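Local coordinates for uncharacterized protein (Sulfolobus tokodaii, PDB 2PD2), which is of unknown function but belongs to the DsrE/DsrF-like family, whose characterised members take part in sulfur transfer, at the interface of chains A and B. Coordinates in Å, arbitrary orientation; residue numbers count along the deposited sequence, not the author numbering. Chains: chain A/B, Hypothetical protein ST0148.

The interface of chains A and B. Residues chain A 15, 19, 106-108; chain B 6, 8, 37-38, 92.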
ATOM      1  N   GLN A  15     -12.761  -5.622   4.719  1.00 18.56           N
ATOM      2  CA  GLN A  15     -11.848  -6.557   4.067  1.00 20.61           C
ATOM      3  C   GLN A  15     -10.467  -6.544   4.711  1.00 17.49           C
ATOM      4  O   GLN A  15      -9.817  -7.583   4.813  1.00 16.09           O
ATOM      5  CB  GLN A  15     -11.734  -6.244   2.571  1.00 24.38           C
ATOM      6  CG  GLN A  15     -12.949  -6.693   1.775  1.00 40.07           C
ATOM      7  CD  GLN A  15     -12.840  -6.352   0.306  1.00 43.17           C
ATOM      8  OE1 GLN A  15     -12.842  -5.180  -0.070  1.00 51.75           O
ATOM      9  NE2 GLN A  15     -12.736  -7.376  -0.536  1.00 46.69           N
ATOM     10  N   SER A  19      -8.441  -9.600   6.461  1.00 17.12           N
ATOM     11  CA  SER A  19      -7.078  -9.912   6.051  1.00 15.73           C
ATOM     12  C   SER A  19      -6.163 -10.033   7.270  1.00 16.42           C
ATOM     13  O   SER A  19      -5.266 -10.873   7.299  1.00 19.28           O
ATOM     14  CB  SER A  19      -6.552  -8.841   5.095  1.00 12.89           C
ATOM     15  OG  SER A  19      -7.162  -8.959   3.820  1.00 21.15           O
ATOM     16  N   LEU A 106       2.753  -4.121   6.042  1.00 13.61           N
ATOM     17  CA  LEU A 106       1.660  -4.698   5.266  1.00 14.69           C
ATOM     18  C   LEU A 106       0.584  -3.630   5.102  1.00 15.47           C
ATOM     19  O   LEU A 106      -0.032  -3.198   6.085  1.00 11.67           O
ATOM     20  CB  LEU A 106       1.066  -5.924   5.979  1.00 13.75           C
ATOM     21  CG  LEU A 106      -0.171  -6.535   5.304  1.00 20.46           C
ATOM     22  CD1 LEU A 106       0.193  -7.021   3.897  1.00 17.61           C
ATOM     23  CD2 LEU A 106      -0.702  -7.686   6.139  1.00 20.02           C
ATOM     24  N   ALA A 107       0.369  -3.190   3.865  1.00 13.29           N
ATOM     25  CA  ALA A 107      -0.636  -2.162   3.590  1.00 14.03           C
ATOM     26  C   ALA A 107      -1.960  -2.800   3.184  1.00 16.70           C
ATOM     27  O   ALA A 107      -2.022  -3.557   2.215  1.00 16.13           O
ATOM     28  CB  ALA A 107      -0.147  -1.233   2.487  1.00 11.76           C
ATOM     29  N   LEU A 108      -3.012  -2.502   3.938  1.00 16.32           N
ATOM     30  CA  LEU A 108      -4.336  -3.038   3.652  1.00 20.52           C
ATOM     31  C   LEU A 108      -5.329  -1.907   3.403  1.00 24.09           C
ATOM     32  O   LEU A 108      -4.875  -0.750   3.280  1.00 23.86           O
ATOM     33  CB  LEU A 108      -4.821  -3.911   4.811  1.00 18.71           C
ATOM     34  CG  LEU A 108      -4.046  -5.213   5.047  1.00 19.71           C
ATOM     35  CD1 LEU A 108      -4.562  -5.894   6.309  1.00 20.36           C
ATOM     36  CD2 LEU A 108      -4.200  -6.131   3.841  1.00 18.97           C
ATOM     37  OXT LEU A 108      -6.544  -2.195   3.321  1.00 26.57           O
TER
ATOM     38  N   GLN B   6       2.078  -6.771  -4.304  1.00 13.26           N
ATOM     39  CA  GLN B   6       0.747  -7.052  -3.779  1.00 13.95           C
ATOM     40  C   GLN B   6      -0.333  -6.335  -4.586  1.00 14.39           C
ATOM     41  O   GLN B   6      -0.172  -5.174  -4.947  1.00 14.50           O
ATOM     42  CB  GLN B   6       0.639  -6.591  -2.323  1.00 10.72           C
ATOM     43  CG  GLN B   6      -0.803  -6.532  -1.795  1.00  9.30           C
ATOM     44  CD  GLN B   6      -0.927  -5.666  -0.557  1.00 16.37           C
ATOM     45  OE1 GLN B   6      -0.299  -4.608  -0.468  1.00 13.70           O
ATOM     46  NE2 GLN B   6      -1.746  -6.098   0.397  1.00 14.64           N
ATOM     47  N   LYS B   8      -4.616  -6.080  -4.307  1.00 15.95           N
ATOM     48  CA  LYS B   8      -5.784  -6.502  -3.537  1.00 17.03           C
ATOM     49  C   LYS B   8      -7.133  -5.996  -4.043  1.00 18.76           C
ATOM     50  O   LYS B   8      -8.171  -6.584  -3.738  1.00 18.48           O
ATOM     51  CB  LYS B   8      -5.615  -6.076  -2.074  1.00 17.01           C
ATOM     52  CG  LYS B   8      -5.330  -4.583  -1.884  1.00 25.44           C
ATOM     53  CD  LYS B   8      -5.303  -4.189  -0.402  1.00 27.16           C
ATOM     54  CE  LYS B   8      -4.826  -2.748  -0.189  1.00 30.63           C
ATOM     55  NZ  LYS B   8      -3.339  -2.582  -0.339  1.00 31.33           N
ATOM     56  N   HIS B  37      -4.758 -10.979  -3.691  1.00 14.57           N
ATOM     57  CA  HIS B  37      -5.673 -11.391  -2.642  1.00 17.09           C
ATOM     58  C   HIS B  37      -6.886 -10.475  -2.561  1.00 16.66           C
ATOM     59  O   HIS B  37      -7.018  -9.526  -3.348  1.00 15.84           O
ATOM     60  CB  HIS B  37      -4.960 -11.517  -1.281  1.00 16.37           C
ATOM     61  CG  HIS B  37      -4.439 -10.227  -0.723  1.00 18.68           C
ATOM     62  ND1 HIS B  37      -4.884  -9.707   0.472  1.00 19.20           N
ATOM     63  CD2 HIS B  37      -3.461  -9.393  -1.155  1.00 18.94           C
ATOM     64  CE1 HIS B  37      -4.207  -8.608   0.754  1.00 19.91           C
ATOM     65  NE2 HIS B  37      -3.335  -8.399  -0.216  1.00 18.16           N
ATOM     66  N   GLN B  38      -7.773 -10.761  -1.615  1.00 12.16           N
ATOM     67  CA  GLN B  38      -9.022 -10.016  -1.493  1.00 15.88           C
ATOM     68  C   GLN B  38      -9.731 -10.120  -2.855  1.00 16.46           C
ATOM     69  O   GLN B  38      -9.623 -11.140  -3.525  1.00 16.75           O
ATOM     70  CB  GLN B  38      -8.781  -8.553  -1.117  1.00 15.81           C
ATOM     71  CG  GLN B  38      -8.181  -8.352   0.274  1.00 16.99           C
ATOM     72  CD  GLN B  38      -8.292  -6.912   0.759  1.00 20.70           C
ATOM     73  OE1 GLN B  38      -8.608  -6.005  -0.014  1.00 19.27           O
ATOM     74  NE2 GLN B  38      -8.028  -6.697   2.048  1.00 13.80           N
ATOM     75  N   VAL B  92      -1.536 -12.596   2.427  1.00 16.58           N
ATOM     76  CA  VAL B  92      -0.852 -11.679   3.329  1.00 17.14           C
ATOM     77  C   VAL B  92       0.297 -12.386   4.044  1.00 19.08           C
ATOM     78  O   VAL B  92       1.329 -11.780   4.308  1.00 15.09           O
ATOM     79  CB  VAL B  92      -1.840 -11.064   4.351  1.00 17.27           C
ATOM     80  CG1 VAL B  92      -2.844 -10.188   3.613  1.00 11.98           C
ATOM     81  CG2 VAL B  92      -2.572 -12.158   5.116  1.00 17.26           C
TER
HETATM   82  O   HOH W   1      -6.894 -11.450   2.368  1.00  9.79           O
HETATM   83  O   HOH W   2      -8.410  -3.839   2.661  1.00 22.04           O
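B:Gln38 meets helix 13-26 of chain A at A:Ser19, and B:Lys8 meets the C-terminal A:Leu108. The patch is part of a subunit contact in a deposited trimer, which may or may not be the biological assembly. B:Gln38 reaches out with an extended side chain, and its amide NE2 donates to the hydroxyl OG of A:Ser19 at 3.0 Å. The bond is almost straight, 177° at the hydrogen, and lies in the amide plane. A:Ser19 OG in turn donates to the backbone O of A:Gln15, a poorly ordered residue one turn earlier in the helix. Water 2 links B:Gln38 NE2 to the terminal carboxylate of A:Leu108, 2.6 Å from its OXT. The CE methylene of B:Lys8 packs against the backbone of A:Leu108, and the chain bends there (chi4 -76°), turning the amine NZ onto the carbonyl O of A:Ala107 at 3.0 Å. This donor sits above the carbonyl plane. The same oxygen accepts from the amide NE2 of B:Gln6 at 3.1 Å, nearly along the C=O axis, so two bonds grip it. B:Gln6 NE2 also donates to the ring NE2 of B:His37 at 2.9 Å, in the ring plane. A leucine in place of B:Gln6 would probably leave A:Ala107 O without its amide donor and B:His37 NE2 without the N-H that helps fix the ring's rotation. B:Lys8 CB lies over one face of that ring, toward the rim. At the start of helix 91-100, B:Val92 CB packs at 4.0 Å against the CD2 methyl of A:Leu106, the two side chains crossing at about a right angle. The CD2 methyl of A:Leu108 meets the B:His37 ring at its edge, 4.0 Å from CE1.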